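Aminotransferase (Neisseria meningitidis Z2491, PDB 3JTX) probably catalyses a pyridoxal-phosphate-dependent transamination, moving an amino group between an amino acid and a 2-oxo acid, as a two-chain assembly of the class I and II aminotransferase family. Local coordinates at residues G38-P43 with N248-R253; I213-N218 with K321-S326; Y303-E308 with A379-C384; Q316-K321 with E389-L394; I351-G356 with V373-V378. One frame throughout, in Å; residues are numbered along the deposited sequence.

Contact 1: residues G38-P43 with N248-R253; sequences GEPKHP and NVPGLR
The carboxamide of Asn248 lies against CB of His42, with OD1 and ND2 each 3.5 Å from that carbon. The amide plane and the His42 imidazole are turned 74° apart, so the two flat groups do not stack; the amide meets the root of the side chain, while the ring leads off from it. Chi1 of Asn248 (-60°) sets CG beside the backbone N and anti to the carbonyl carbon, 3.6 Å from His42 CB. Asn248 CB itself sits 3.4 Å from His42 O and 3.5 Å from Pro43 O. OD1 also comes within 3.8 Å of Pro40 CB, and Pro40 CG is 4.3 Å from Pro250 CG, a loose apolar touch between two prolines.

No hydrogen bond joins the two segments directly. They are tied through a third residue instead: Asn299 OD1 is hydrogen-bonded to both His42 ND1 and Asn248 ND2, which helps set both orientations, Lys306 NZ holding the other ring nitrogen, NE2.

The segment 248-253 follows closely on Lys245, which carries the cofactor as LLP. Arg253 of this segment hydrogen-bonds an LLP phosphate oxygen through NH2, while NH1 holds Pro250 O at 2.9 Å in a nearly straight bond (169°). Helix 294-314 covers the Pro40 and His42 side, helices 46-54 and 280-291 pack on Leu252, and Leu59 of the second subunit packs on Pro250.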
# COMPACT_ATOMS: atom_id res chain seq x y z
N GLY A 38 -7.66 -19.63 4.82
CA GLY A 38 -6.26 -19.61 5.25
C GLY A 38 -5.92 -18.36 6.05
O GLY A 38 -5.04 -17.59 5.65
N GLU A 39 -6.62 -18.17 7.16
CA GLU A 39 -6.53 -16.96 7.97
C GLU A 39 -6.73 -17.36 9.42
O GLU A 39 -7.55 -18.24 9.70
CB GLU A 39 -7.59 -15.93 7.55
CG GLU A 39 -7.47 -15.53 6.06
CD GLU A 39 -8.54 -14.55 5.57
OE1 GLU A 39 -9.42 -14.17 6.37
OE2 GLU A 39 -8.47 -14.17 4.36
N PRO A 40 -5.96 -16.76 10.35
CA PRO A 40 -6.04 -17.13 11.76
C PRO A 40 -7.31 -16.63 12.42
O PRO A 40 -7.97 -15.72 11.89
CB PRO A 40 -4.81 -16.45 12.38
CG PRO A 40 -4.53 -15.28 11.49
CD PRO A 40 -4.94 -15.71 10.11
N LYS A 41 -7.65 -17.23 13.56
CA LYS A 41 -8.82 -16.87 14.34
C LYS A 41 -8.51 -16.70 15.83
O LYS A 41 -9.42 -16.60 16.65
CB LYS A 41 -9.92 -17.94 14.17
CG LYS A 41 -10.54 -17.97 12.78
CD LYS A 41 -11.97 -18.52 12.80
N HIS A 42 -7.22 -16.65 16.20
CA HIS A 42 -6.85 -16.42 17.58
C HIS A 42 -6.80 -14.91 17.82
O HIS A 42 -6.54 -14.14 16.90
CB HIS A 42 -5.48 -17.03 17.91
CG HIS A 42 -5.42 -18.51 17.71
ND1 HIS A 42 -4.23 -19.19 17.51
CD2 HIS A 42 -6.40 -19.45 17.65
CE1 HIS A 42 -4.48 -20.48 17.35
NE2 HIS A 42 -5.79 -20.66 17.44
N PRO A 43 -7.06 -14.48 19.07
CA PRO A 43 -7.16 -13.04 19.35
C PRO A 43 -5.81 -12.30 19.39
O PRO A 43 -4.75 -12.90 19.65
CB PRO A 43 -7.82 -13.00 20.74
CG PRO A 43 -7.52 -14.32 21.38
CD PRO A 43 -7.29 -15.31 20.26
N ASN A 248 -1.18 -12.90 15.26
CA ASN A 248 -2.64 -12.73 15.19
C ASN A 248 -3.07 -11.28 14.98
O ASN A 248 -4.05 -10.82 15.56
CB ASN A 248 -3.29 -13.30 16.45
CG ASN A 248 -3.00 -14.77 16.62
OD1 ASN A 248 -3.22 -15.55 15.70
ND2 ASN A 248 -2.52 -15.16 17.79
N VAL A 249 -2.32 -10.57 14.13
CA VAL A 249 -2.66 -9.21 13.76
C VAL A 249 -2.65 -9.05 12.24
O VAL A 249 -1.98 -8.16 11.69
CB VAL A 249 -1.75 -8.18 14.48
CG1 VAL A 249 -2.07 -8.15 15.99
CG2 VAL A 249 -0.29 -8.46 14.24
N PRO A 250 -3.41 -9.90 11.53
CA PRO A 250 -3.51 -9.68 10.08
C PRO A 250 -4.05 -8.29 9.74
O PRO A 250 -3.67 -7.72 8.73
CB PRO A 250 -4.49 -10.76 9.61
CG PRO A 250 -5.32 -11.09 10.84
CD PRO A 250 -4.34 -10.96 11.99
N GLY A 251 -4.91 -7.74 10.60
CA GLY A 251 -5.43 -6.38 10.40
C GLY A 251 -4.42 -5.25 10.62
O GLY A 251 -4.67 -4.12 10.22
N LEU A 252 -3.28 -5.53 11.24
CA LEU A 252 -2.28 -4.50 11.48
C LEU A 252 -1.57 -4.10 10.18
O LEU A 252 -1.12 -2.97 10.04
CB LEU A 252 -1.28 -4.95 12.54
CG LEU A 252 -0.27 -3.91 13.03
CD1 LEU A 252 -0.96 -2.74 13.76
CD2 LEU A 252 0.77 -4.59 13.92
N ARG A 253 -1.50 -5.03 9.23
CA ARG A 253 -0.86 -4.84 7.93
C ARG A 253 0.59 -4.45 8.17
O ARG A 253 0.99 -3.32 7.87
CB ARG A 253 -1.58 -3.78 7.05
CG ARG A 253 -3.08 -3.92 6.93
CD ARG A 253 -3.54 -5.35 6.56
NE ARG A 253 -2.87 -5.86 5.36
CZ ARG A 253 -2.27 -7.04 5.23
NH1 ARG A 253 -2.24 -7.95 6.20
NH2 ARG A 253 -1.70 -7.34 4.06

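Contact 2: residues I213-N218 with K321-S326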
# COMPACT_ATOMS: atom_id res chain seq x y z
N ILE A 213 4.86 -20.91 13.07
CA ILE A 213 3.84 -21.92 13.36
C ILE A 213 4.47 -23.30 13.10
O ILE A 213 4.51 -23.77 11.95
CB ILE A 213 2.55 -21.71 12.53
CG1 ILE A 213 2.06 -20.25 12.61
CG2 ILE A 213 1.48 -22.66 13.00
CD1 ILE A 213 1.84 -19.70 13.99
N TYR A 214 4.97 -23.91 14.18
CA TYR A 214 5.71 -25.17 14.11
C TYR A 214 5.53 -25.97 15.40
O TYR A 214 4.94 -25.49 16.36
CB TYR A 214 7.21 -24.93 13.83
CG TYR A 214 7.95 -24.09 14.87
CD1 TYR A 214 8.43 -24.66 16.05
CD2 TYR A 214 8.19 -22.74 14.67
CE1 TYR A 214 9.11 -23.90 17.00
CE2 TYR A 214 8.86 -21.96 15.61
CZ TYR A 214 9.32 -22.56 16.78
OH TYR A 214 10.01 -21.82 17.73
N PHE A 215 6.07 -27.19 15.40
CA PHE A 215 5.82 -28.16 16.45
C PHE A 215 7.09 -28.61 17.15
O PHE A 215 8.18 -28.57 16.58
CB PHE A 215 5.09 -29.37 15.84
CG PHE A 215 4.00 -28.97 14.89
CD1 PHE A 215 2.87 -28.30 15.36
CD2 PHE A 215 4.13 -29.18 13.53
CE1 PHE A 215 1.89 -27.87 14.49
CE2 PHE A 215 3.15 -28.75 12.65
CZ PHE A 215 2.03 -28.09 13.13
N ASP A 216 6.93 -29.00 18.41
CA ASP A 216 7.93 -29.80 19.13
C ASP A 216 9.35 -29.25 19.03
O ASP A 216 10.30 -30.03 18.90
CB ASP A 216 7.88 -31.25 18.60
CG ASP A 216 6.56 -31.97 18.93
OD1 ASP A 216 6.21 -32.03 20.13
OD2 ASP A 216 5.88 -32.50 18.01
N GLY A 217 9.51 -27.93 19.06
CA GLY A 217 10.85 -27.33 19.00
C GLY A 217 11.58 -27.37 17.66
O GLY A 217 12.76 -26.97 17.57
N ASN A 218 10.91 -27.83 16.60
CA ASN A 218 11.54 -27.99 15.29
C ASN A 218 11.30 -26.76 14.43
O ASN A 218 10.37 -26.73 13.61
CB ASN A 218 11.02 -29.25 14.59
CG ASN A 218 11.45 -30.53 15.29
OD1 ASN A 218 12.55 -30.62 15.80
ND2 ASN A 218 10.57 -31.52 15.29
N LYS A 321 0.25 -37.38 8.16
CA LYS A 321 1.22 -37.17 9.24
C LYS A 321 1.30 -35.69 9.58
O LYS A 321 0.81 -34.85 8.84
CB LYS A 321 2.60 -37.69 8.82
CG LYS A 321 3.25 -36.93 7.65
N LEU A 322 1.91 -35.38 10.72
CA LEU A 322 2.14 -33.99 11.12
C LEU A 322 2.90 -33.28 10.00
O LEU A 322 3.87 -33.80 9.50
CB LEU A 322 2.97 -33.98 12.39
CG LEU A 322 3.09 -32.72 13.23
CD1 LEU A 322 1.76 -32.29 13.81
CD2 LEU A 322 4.08 -33.02 14.35
N PRO A 323 2.44 -32.09 9.57
CA PRO A 323 3.23 -31.35 8.57
C PRO A 323 4.53 -30.80 9.16
O PRO A 323 4.72 -30.85 10.39
CB PRO A 323 2.29 -30.22 8.17
CG PRO A 323 1.47 -29.97 9.38
CD PRO A 323 1.29 -31.30 10.06
N ASP A 324 5.42 -30.29 8.31
CA ASP A 324 6.70 -29.73 8.80
C ASP A 324 6.40 -28.51 9.67
O ASP A 324 7.05 -28.28 10.70
CB ASP A 324 7.64 -29.30 7.66
CG ASP A 324 8.17 -30.46 6.81
OD1 ASP A 324 8.07 -31.64 7.22
OD2 ASP A 324 8.71 -30.19 5.71
N ALA A 325 5.44 -27.71 9.23
CA ALA A 325 5.03 -26.48 9.91
C ALA A 325 3.72 -25.96 9.30
O ALA A 325 3.12 -26.63 8.47
CB ALA A 325 6.15 -25.41 9.83
N SER A 326 3.30 -24.76 9.70
CA SER A 326 2.02 -24.14 9.30
C SER A 326 0.85 -24.74 10.07
O SER A 326 1.03 -25.70 10.82
CB SER A 326 1.74 -24.21 7.80
OG SER A 326 0.99 -25.37 7.45
O HOH W 1 7.62 -28.30 13.21
O HOH W 2 9.59 -26.86 11.09
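A type I' beta turn, Phe215 to Asn218, lies within the loop between strand 203-207 and helix 223-229 and packs against the connection between helix 294-314 and strand 328-332. From the first position of the turn, Phe215 meets Leu322, whose CD1 stands 4.0 Å from the ring centroid and 13° off the ring normal, a CH-pi contact over the face. Leu322 CG is 3.7 Å from Phe215 CD2, and both its methyls reach the aromatic side chain. At the ring edge, near its plane, Pro323 O approaches CE2 to 3.5 Å, and Pro323 CG touches the same carbon.

Polar bonds also join the two segments. Ser326 N donates to Ile213 O at 2.7 Å, with an N-H...O angle of 152° and the donor tilted 25° from the carbonyl plane. The same oxygen is only 3.1 Å from Ala325 CB, so packing around it is tight. Water 1 accepts from Phe215 N and lies 2.6 Å from Asp324 O; water 2 is within hydrogen-bonding distance of both Asn218 O and Asp324 O. Ser326 O, which Phe215 CZ approaches to 3.5 Å, is buried here with no polar partner in the model.

Phe307 of helix 294-314 packs on Phe215, Leu322 and Pro323. In this class I and II, PLP-dependent aminotransferase fold, the type I' turn thus carries Phe215 against both 321-326 and that helix.

Contact 3: residues Y303-E308 with A379-C384; sequences YQEKFE and ADVATC
Lys306 crosses the first turn of helix 381-394 and ends on the backbone just ahead of it. From CB, its CG is anti to the carbonyl carbon and meets Val381, 4.0 Å from CA and 4.1 Å from CB. CD comes next, 4.0 Å from Cys384 SG and already close to Ala379 O. The chain then bends, chi3 being -148°, and CE approaches Ala379 O to 3.3 Å. At the tip, NZ donates to that oxygen at 2.8 Å, reaching it from 42° above the carbonyl plane. The ammonium also hydrogen-bonds Leu377 O and His42 NE2, so several acceptors grip this largely buried charge.

Beside it, Val381 directs its CB toward helix 294-314, with CG2 near Lys306 CA and CG1 4.1 Å from Glu305 OE2; the Glu305 and Val381 side chains cross at about a right angle. Asp380 N-caps the helix: its OD1 takes Thr383 N at 2.8 Å, nearly along the C-O axis, and Thr383 OG1 from above the carboxylate plane. This cap fixes the first turn on which Val381 and Cys384 face the lysine.

Val381 also touches Arg309 and Cys384 touches Val310, both further along helix 294-314. The contact thus joins the middle of that long helix to the N-terminus of helix 381-394, right after strand 372-376, with the Tyr303 ring meeting that of His42 in the loop 38-43.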
# COMPACT_ATOMS: atom_id res chain seq x y z
N TYR A 303 -1.80 -24.13 18.56
CA TYR A 303 -1.79 -24.95 17.34
C TYR A 303 -1.25 -26.36 17.59
O TYR A 303 -1.78 -27.34 17.06
CB TYR A 303 -0.99 -24.28 16.23
CG TYR A 303 -1.63 -23.02 15.66
CD1 TYR A 303 -2.83 -23.09 14.94
CD2 TYR A 303 -1.02 -21.79 15.79
CE1 TYR A 303 -3.41 -21.94 14.39
CE2 TYR A 303 -1.58 -20.64 15.24
CZ TYR A 303 -2.78 -20.71 14.54
OH TYR A 303 -3.34 -19.58 13.99
N GLN A 304 -0.17 -26.46 18.37
CA GLN A 304 0.39 -27.73 18.80
C GLN A 304 -0.67 -28.66 19.41
O GLN A 304 -0.76 -29.84 19.06
CB GLN A 304 1.52 -27.48 19.82
CG GLN A 304 2.07 -28.71 20.53
CD GLN A 304 3.24 -29.39 19.81
OE1 GLN A 304 4.15 -28.73 19.30
NE2 GLN A 304 3.23 -30.72 19.81
N GLU A 305 -1.49 -28.11 20.31
CA GLU A 305 -2.53 -28.89 20.99
C GLU A 305 -3.50 -29.44 19.95
O GLU A 305 -3.84 -30.61 19.96
CB GLU A 305 -3.25 -28.02 22.01
CG GLU A 305 -4.33 -28.72 22.80
CD GLU A 305 -5.11 -27.79 23.74
OE1 GLU A 305 -5.00 -26.54 23.61
OE2 GLU A 305 -5.86 -28.32 24.59
N LYS A 306 -3.93 -28.58 19.02
CA LYS A 306 -4.86 -29.02 17.99
C LYS A 306 -4.30 -30.19 17.16
O LYS A 306 -4.99 -31.19 16.96
CB LYS A 306 -5.21 -27.86 17.05
CG LYS A 306 -5.94 -26.70 17.72
CD LYS A 306 -6.25 -25.59 16.73
CE LYS A 306 -6.24 -24.20 17.37
NZ LYS A 306 -6.64 -23.16 16.37
N PHE A 307 -3.08 -30.04 16.66
CA PHE A 307 -2.46 -31.06 15.81
C PHE A 307 -2.20 -32.36 16.58
O PHE A 307 -2.40 -33.44 16.03
CB PHE A 307 -1.15 -30.56 15.20
CG PHE A 307 -1.33 -29.76 13.94
CD1 PHE A 307 -1.35 -30.39 12.71
CD2 PHE A 307 -1.47 -28.40 13.99
CE1 PHE A 307 -1.51 -29.67 11.54
CE2 PHE A 307 -1.63 -27.66 12.83
CZ PHE A 307 -1.65 -28.30 11.60
N GLU A 308 -1.76 -32.23 17.83
CA GLU A 308 -1.49 -33.37 18.69
C GLU A 308 -2.70 -34.29 18.81
O GLU A 308 -2.54 -35.50 18.90
CB GLU A 308 -1.10 -32.91 20.09
CG GLU A 308 0.36 -32.69 20.26
CD GLU A 308 0.73 -32.11 21.62
OE1 GLU A 308 -0.19 -31.86 22.44
OE2 GLU A 308 1.94 -31.90 21.84
N ALA A 379 -9.92 -22.83 13.95
CA ALA A 379 -10.98 -22.90 14.95
C ALA A 379 -10.43 -23.50 16.25
O ALA A 379 -9.31 -24.02 16.27
CB ALA A 379 -12.13 -23.73 14.43
N ASP A 380 -11.21 -23.45 17.33
CA ASP A 380 -10.71 -23.96 18.61
C ASP A 380 -10.56 -25.47 18.60
O ASP A 380 -11.13 -26.16 17.74
CB ASP A 380 -11.54 -23.49 19.81
CG ASP A 380 -12.98 -23.97 19.81
OD1 ASP A 380 -13.28 -25.12 19.40
OD2 ASP A 380 -13.81 -23.17 20.24
N VAL A 381 -9.78 -25.96 19.56
CA VAL A 381 -9.43 -27.37 19.64
C VAL A 381 -10.66 -28.29 19.70
O VAL A 381 -10.69 -29.30 19.01
CB VAL A 381 -8.44 -27.66 20.82
CG1 VAL A 381 -9.08 -27.36 22.17
CG2 VAL A 381 -7.97 -29.11 20.77
N ALA A 382 -11.66 -27.92 20.50
CA ALA A 382 -12.86 -28.74 20.63
C ALA A 382 -13.54 -28.88 19.27
O ALA A 382 -13.94 -29.98 18.89
CB ALA A 382 -13.84 -28.15 21.67
N THR A 383 -13.64 -27.77 18.53
CA THR A 383 -14.24 -27.78 17.19
C THR A 383 -13.43 -28.63 16.20
O THR A 383 -14.01 -29.40 15.42
CB THR A 383 -14.39 -26.35 16.64
OG1 THR A 383 -15.26 -25.63 17.51
CG2 THR A 383 -14.98 -26.33 15.22
N CYS A 384 -12.10 -28.49 16.24
CA CYS A 384 -11.22 -29.25 15.34
C CYS A 384 -11.29 -30.76 15.58
O CYS A 384 -11.34 -31.54 14.63
CB CYS A 384 -9.75 -28.79 15.48
SG CYS A 384 -9.46 -27.13 14.86

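Contact 4: residues Q316-K321 with E389-L394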
# COMPACT_ATOMS: atom_id res chain seq x y z
N GLN A 316 -6.60 -42.87 11.80
CA GLN A 316 -7.42 -44.06 11.86
C GLN A 316 -7.88 -44.51 10.49
O GLN A 316 -8.12 -45.67 10.28
CB GLN A 316 -8.65 -43.84 12.74
CG GLN A 316 -8.35 -43.67 14.22
CD GLN A 316 -9.57 -43.25 15.00
OE1 GLN A 316 -10.17 -44.05 15.69
NE2 GLN A 316 -9.97 -42.00 14.86
N VAL A 317 -8.03 -43.56 9.56
CA VAL A 317 -8.59 -43.84 8.23
C VAL A 317 -7.69 -43.32 7.09
O VAL A 317 -7.61 -43.95 6.04
CB VAL A 317 -10.01 -43.24 8.12
CG1 VAL A 317 -10.48 -43.15 6.68
CG2 VAL A 317 -10.99 -44.08 8.96
N PHE A 318 -6.98 -42.22 7.32
CA PHE A 318 -6.22 -41.55 6.26
C PHE A 318 -4.73 -41.74 6.37
O PHE A 318 -4.19 -41.97 7.45
CB PHE A 318 -6.53 -40.05 6.28
CG PHE A 318 -7.98 -39.74 6.09
CD1 PHE A 318 -8.55 -39.79 4.82
CD2 PHE A 318 -8.79 -39.44 7.17
CE1 PHE A 318 -9.89 -39.54 4.65
CE2 PHE A 318 -10.13 -39.17 7.00
CZ PHE A 318 -10.69 -39.23 5.73
N ASP A 319 -4.06 -41.61 5.23
CA ASP A 319 -2.62 -41.64 5.15
C ASP A 319 -2.16 -40.20 5.34
O ASP A 319 -2.16 -39.41 4.40
CB ASP A 319 -2.18 -42.17 3.79
CG ASP A 319 -0.67 -42.27 3.64
OD1 ASP A 319 0.07 -42.07 4.63
OD2 ASP A 319 -0.22 -42.55 2.50
N VAL A 320 -1.78 -39.86 6.58
CA VAL A 320 -1.51 -38.48 6.94
C VAL A 320 -0.53 -38.45 8.10
O VAL A 320 -0.48 -39.38 8.90
CB VAL A 320 -2.82 -37.73 7.35
CG1 VAL A 320 -3.45 -38.39 8.55
CG2 VAL A 320 -2.56 -36.25 7.63
N LYS A 321 0.25 -37.38 8.16
CA LYS A 321 1.22 -37.17 9.24
C LYS A 321 1.30 -35.69 9.58
O LYS A 321 0.81 -34.85 8.84
CB LYS A 321 2.60 -37.69 8.82
CG LYS A 321 3.25 -36.93 7.65
N GLU A 389 -13.16 -36.24 14.10
CA GLU A 389 -13.98 -37.41 14.41
C GLU A 389 -15.12 -37.60 13.41
O GLU A 389 -15.36 -38.71 12.95
CB GLU A 389 -14.55 -37.27 15.82
CG GLU A 389 -13.50 -37.46 16.91
CD GLU A 389 -14.00 -37.08 18.29
OE1 GLU A 389 -15.10 -36.49 18.41
OE2 GLU A 389 -13.27 -37.36 19.28
N ASP A 390 -15.79 -36.51 13.05
CA ASP A 390 -16.89 -36.58 12.10
C ASP A 390 -16.40 -36.96 10.70
O ASP A 390 -17.04 -37.75 10.02
CB ASP A 390 -17.67 -35.25 12.07
CG ASP A 390 -18.43 -34.98 13.39
OD1 ASP A 390 -18.62 -35.93 14.18
OD2 ASP A 390 -18.82 -33.83 13.64
N ILE A 391 -15.25 -36.42 10.28
CA ILE A 391 -14.69 -36.77 8.98
C ILE A 391 -14.37 -38.29 8.93
O ILE A 391 -14.74 -38.98 7.98
CB ILE A 391 -13.43 -35.93 8.63
CG1 ILE A 391 -13.81 -34.46 8.42
CG2 ILE A 391 -12.73 -36.45 7.37
CD1 ILE A 391 -12.64 -33.46 8.47
N VAL A 392 -13.70 -38.79 9.97
CA VAL A 392 -13.32 -40.20 10.05
C VAL A 392 -14.53 -41.13 9.96
O VAL A 392 -14.49 -42.13 9.23
CB VAL A 392 -12.48 -40.51 11.33
CG1 VAL A 392 -12.45 -42.02 11.63
CG2 VAL A 392 -11.07 -39.94 11.19
N SER A 393 -15.62 -40.81 10.66
CA SER A 393 -16.77 -41.72 10.65
C SER A 393 -17.45 -41.76 9.27
O SER A 393 -18.06 -42.77 8.93
CB SER A 393 -17.79 -41.39 11.75
OG SER A 393 -18.26 -40.07 11.62
N LEU A 394 -17.33 -40.70 8.48
CA LEU A 394 -17.86 -40.70 7.11
C LEU A 394 -16.99 -41.52 6.14
O LEU A 394 -17.47 -41.91 5.06
CB LEU A 394 -17.99 -39.28 6.57
CG LEU A 394 -19.01 -38.37 7.24
CD1 LEU A 394 -18.77 -36.91 6.81
CD2 LEU A 394 -20.44 -38.83 6.94
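Val317 CG2 and Val392 CG1 meet at 3.7 Å, the chief apolar contact between the loop after helix 294-314 and the last helix, the two side chains sliding past each other in opposite directions. Val392 CG1 is anti to its backbone N (chi1 163°), which puts that methyl at the loop, while its CG2 comes within 4.4 Å of Phe318 CE2. Phe318 meets Ile391 at about a right angle: the methyl CG2 of Ile391 rests 3.8 Å from both CE2 and CZ, so it straddles one bond of the ring obliquely. One ring face is covered from within the loop by Val317 CG1, 3.9 Å above the centre, which links the two apolar residues into a single block.

Polar groups contribute little across the contact. The Gln316 side chain crosses that of Val392 at about a right angle, NE2 standing 4.1 Å from CG1 of the valine, but its hydrogen bonds go to Ile313 O through NE2 and to Arg396 through OE1. Within the helix, Ser393, whose CB points away from the loop, donates from OG to Asp390 O at 3.1 Å.

Ile313 also packs on Val392, while Phe341 and Leu345 of helix 338-349 cover Ile391, extending the same apolar layer. With no hydrogen bond or salt bridge between 316-321 and 389-394, the fit here rests on methyl and ring shape, and the one amide at its margin is fixed by partners beyond the two segments.

Contact 5: residues I351-G356 with V373-V378; sequences IQVLPG and VRIALV
The guanidinium of Arg374 has Leu354 CD2 over one face, 3.6 Å above its plane and offset toward the rim, nearest to NH2 at 3.7 Å. Leu354 and Arg374 lie side by side, pointing the same way from neighbouring strands. Both start with CG anti to the backbone N (chi1 -165° for each); the arginine then bends at chi3, 66°. Its nitrogens are held by other parts of the chain: NH1 bonds Asn179 OD1, NH2 bonds His36 O, and NH2 also forms a salt bridge with a sulfonate oxygen of a bound MES molecule, probably from the crystallisation liquor. In class I aminotransferases an arginine of the small domain binds the substrate carboxylate, and the anion here is consistent with Arg374 playing that part.

Edge strand 354-355 pairs with the central strand 372-376 of the three-stranded antiparallel sheet in the small domain. Leu354 and Arg374 are a hydrogen-bonded pair: Leu354 N donates to Arg374 O at 3.1 Å, almost straight at 175°, and Arg374 N returns to Leu354 O at 2.9 Å. Pro355 and Val373 follow as a non-hydrogen-bonded pair, on the sheet face opposite Leu354 and Arg374. Leu354 O also receives a CA-H...O contact from Val373 CA at 3.2 Å.

Val353, whose CB points toward the other segment, touches two of its residues. Its CG1 meets Ile375 CG1 at 3.7 Å, and its CG2 meets Val373 CB at 3.9 Å. Leu331 of strand 328-332 packs on both Val373 and Ile375, and Asp338 and Ala342 of helix 338-349 lie against Pro355.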
# COMPACT_ATOMS: atom_id res chain seq x y z
N ILE A 351 -19.19 -29.42 7.25
CA ILE A 351 -17.76 -29.13 7.37
C ILE A 351 -17.23 -28.60 6.05
O ILE A 351 -17.43 -29.21 5.00
CB ILE A 351 -16.93 -30.38 7.81
CG1 ILE A 351 -17.34 -30.87 9.22
CG2 ILE A 351 -15.42 -30.04 7.76
CD1 ILE A 351 -16.81 -32.29 9.56
N GLN A 352 -16.55 -27.46 6.11
CA GLN A 352 -15.97 -26.80 4.94
C GLN A 352 -14.44 -27.04 4.85
O GLN A 352 -13.66 -26.55 5.68
CB GLN A 352 -16.27 -25.30 5.00
CG GLN A 352 -17.76 -24.93 5.04
CD GLN A 352 -17.98 -23.45 5.36
OE1 GLN A 352 -17.76 -23.00 6.48
NE2 GLN A 352 -18.42 -22.69 4.36
N VAL A 353 -14.03 -27.80 3.83
CA VAL A 353 -12.61 -27.95 3.48
C VAL A 353 -12.41 -27.49 2.04
O VAL A 353 -13.36 -27.41 1.28
CB VAL A 353 -12.09 -29.40 3.67
CG1 VAL A 353 -12.33 -29.86 5.11
CG2 VAL A 353 -12.73 -30.38 2.67
N LEU A 354 -11.16 -27.19 1.67
CA LEU A 354 -10.87 -26.62 0.34
C LEU A 354 -10.34 -27.68 -0.64
O LEU A 354 -9.25 -28.22 -0.41
CB LEU A 354 -9.85 -25.50 0.48
CG LEU A 354 -9.71 -24.57 -0.74
CD1 LEU A 354 -11.03 -23.83 -1.02
CD2 LEU A 354 -8.59 -23.57 -0.55
N PRO A 355 -11.10 -27.98 -1.73
CA PRO A 355 -10.56 -28.85 -2.75
C PRO A 355 -9.20 -28.36 -3.25
O PRO A 355 -9.04 -27.19 -3.62
CB PRO A 355 -11.63 -28.77 -3.86
CG PRO A 355 -12.88 -28.54 -3.11
CD PRO A 355 -12.48 -27.58 -2.04
N GLY A 356 -8.21 -29.25 -3.21
CA GLY A 356 -6.83 -28.86 -3.55
C GLY A 356 -6.69 -28.33 -4.96
O GLY A 356 -5.82 -27.49 -5.24
N VAL A 373 -7.26 -32.22 -0.05
CA VAL A 373 -7.99 -31.06 0.45
C VAL A 373 -7.14 -30.34 1.48
O VAL A 373 -6.40 -30.96 2.26
CB VAL A 373 -9.38 -31.43 1.07
CG1 VAL A 373 -10.30 -32.00 0.01
CG2 VAL A 373 -9.25 -32.42 2.28
N ARG A 374 -7.21 -29.01 1.47
CA ARG A 374 -6.59 -28.23 2.52
C ARG A 374 -7.56 -28.06 3.70
O ARG A 374 -8.69 -27.63 3.53
CB ARG A 374 -6.11 -26.87 2.00
CG ARG A 374 -5.16 -26.19 2.96
CD ARG A 374 -4.89 -24.79 2.58
NE ARG A 374 -6.05 -23.93 2.68
CZ ARG A 374 -6.08 -22.66 2.29
NH1 ARG A 374 -5.00 -22.09 1.78
NH2 ARG A 374 -7.18 -21.94 2.42
N ILE A 375 -7.08 -28.41 4.89
CA ILE A 375 -7.79 -28.21 6.15
C ILE A 375 -6.95 -27.27 7.01
O ILE A 375 -5.77 -27.54 7.23
CB ILE A 375 -7.97 -29.56 6.90
CG1 ILE A 375 -8.83 -30.52 6.10
CG2 ILE A 375 -8.59 -29.36 8.26
CD1 ILE A 375 -8.74 -32.01 6.57
N ALA A 376 -7.54 -26.17 7.47
CA ALA A 376 -6.88 -25.21 8.35
C ALA A 376 -7.36 -25.44 9.77
O ALA A 376 -8.56 -25.45 10.01
CB ALA A 376 -7.19 -23.75 7.91
N LEU A 377 -6.44 -25.62 10.71
CA LEU A 377 -6.79 -25.81 12.12
C LEU A 377 -6.75 -24.47 12.86
O LEU A 377 -5.95 -24.25 13.78
CB LEU A 377 -5.85 -26.84 12.77
CG LEU A 377 -5.88 -28.27 12.19
CD1 LEU A 377 -5.06 -29.23 13.04
CD2 LEU A 377 -7.30 -28.80 12.01
N VAL A 378 -7.66 -23.58 12.48
CA VAL A 378 -7.73 -22.23 13.06
C VAL A 378 -8.85 -22.06 14.09
O VAL A 378 -8.72 -21.24 15.00
CB VAL A 378 -7.82 -21.14 11.95
CG1 VAL A 378 -6.52 -21.15 11.12
CG2 VAL A 378 -9.02 -21.34 11.05

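Contacts 1, 4 and 5 are mostly buried, whereas contacts 2 and 3 are partly buried. Contact 5 relies on paired strand backbones, contact 4 almost wholly on apolar side chains, contact 2 on a mixture of ring packing, a backbone bond and waters, and contact 3 on a lysine holding carbonyls. Contact 1, nearest the chain centre, borders the cofactor and the second subunit; contact 4, about 26 Å from that centre, touches neither. Helix 381-394 serves contacts 3 and 4 at its two ends. Lys306 ties contact 3 to contacts 1 and 5, and Gln304 ties it to contact 2, making helix 294-314 their common hub.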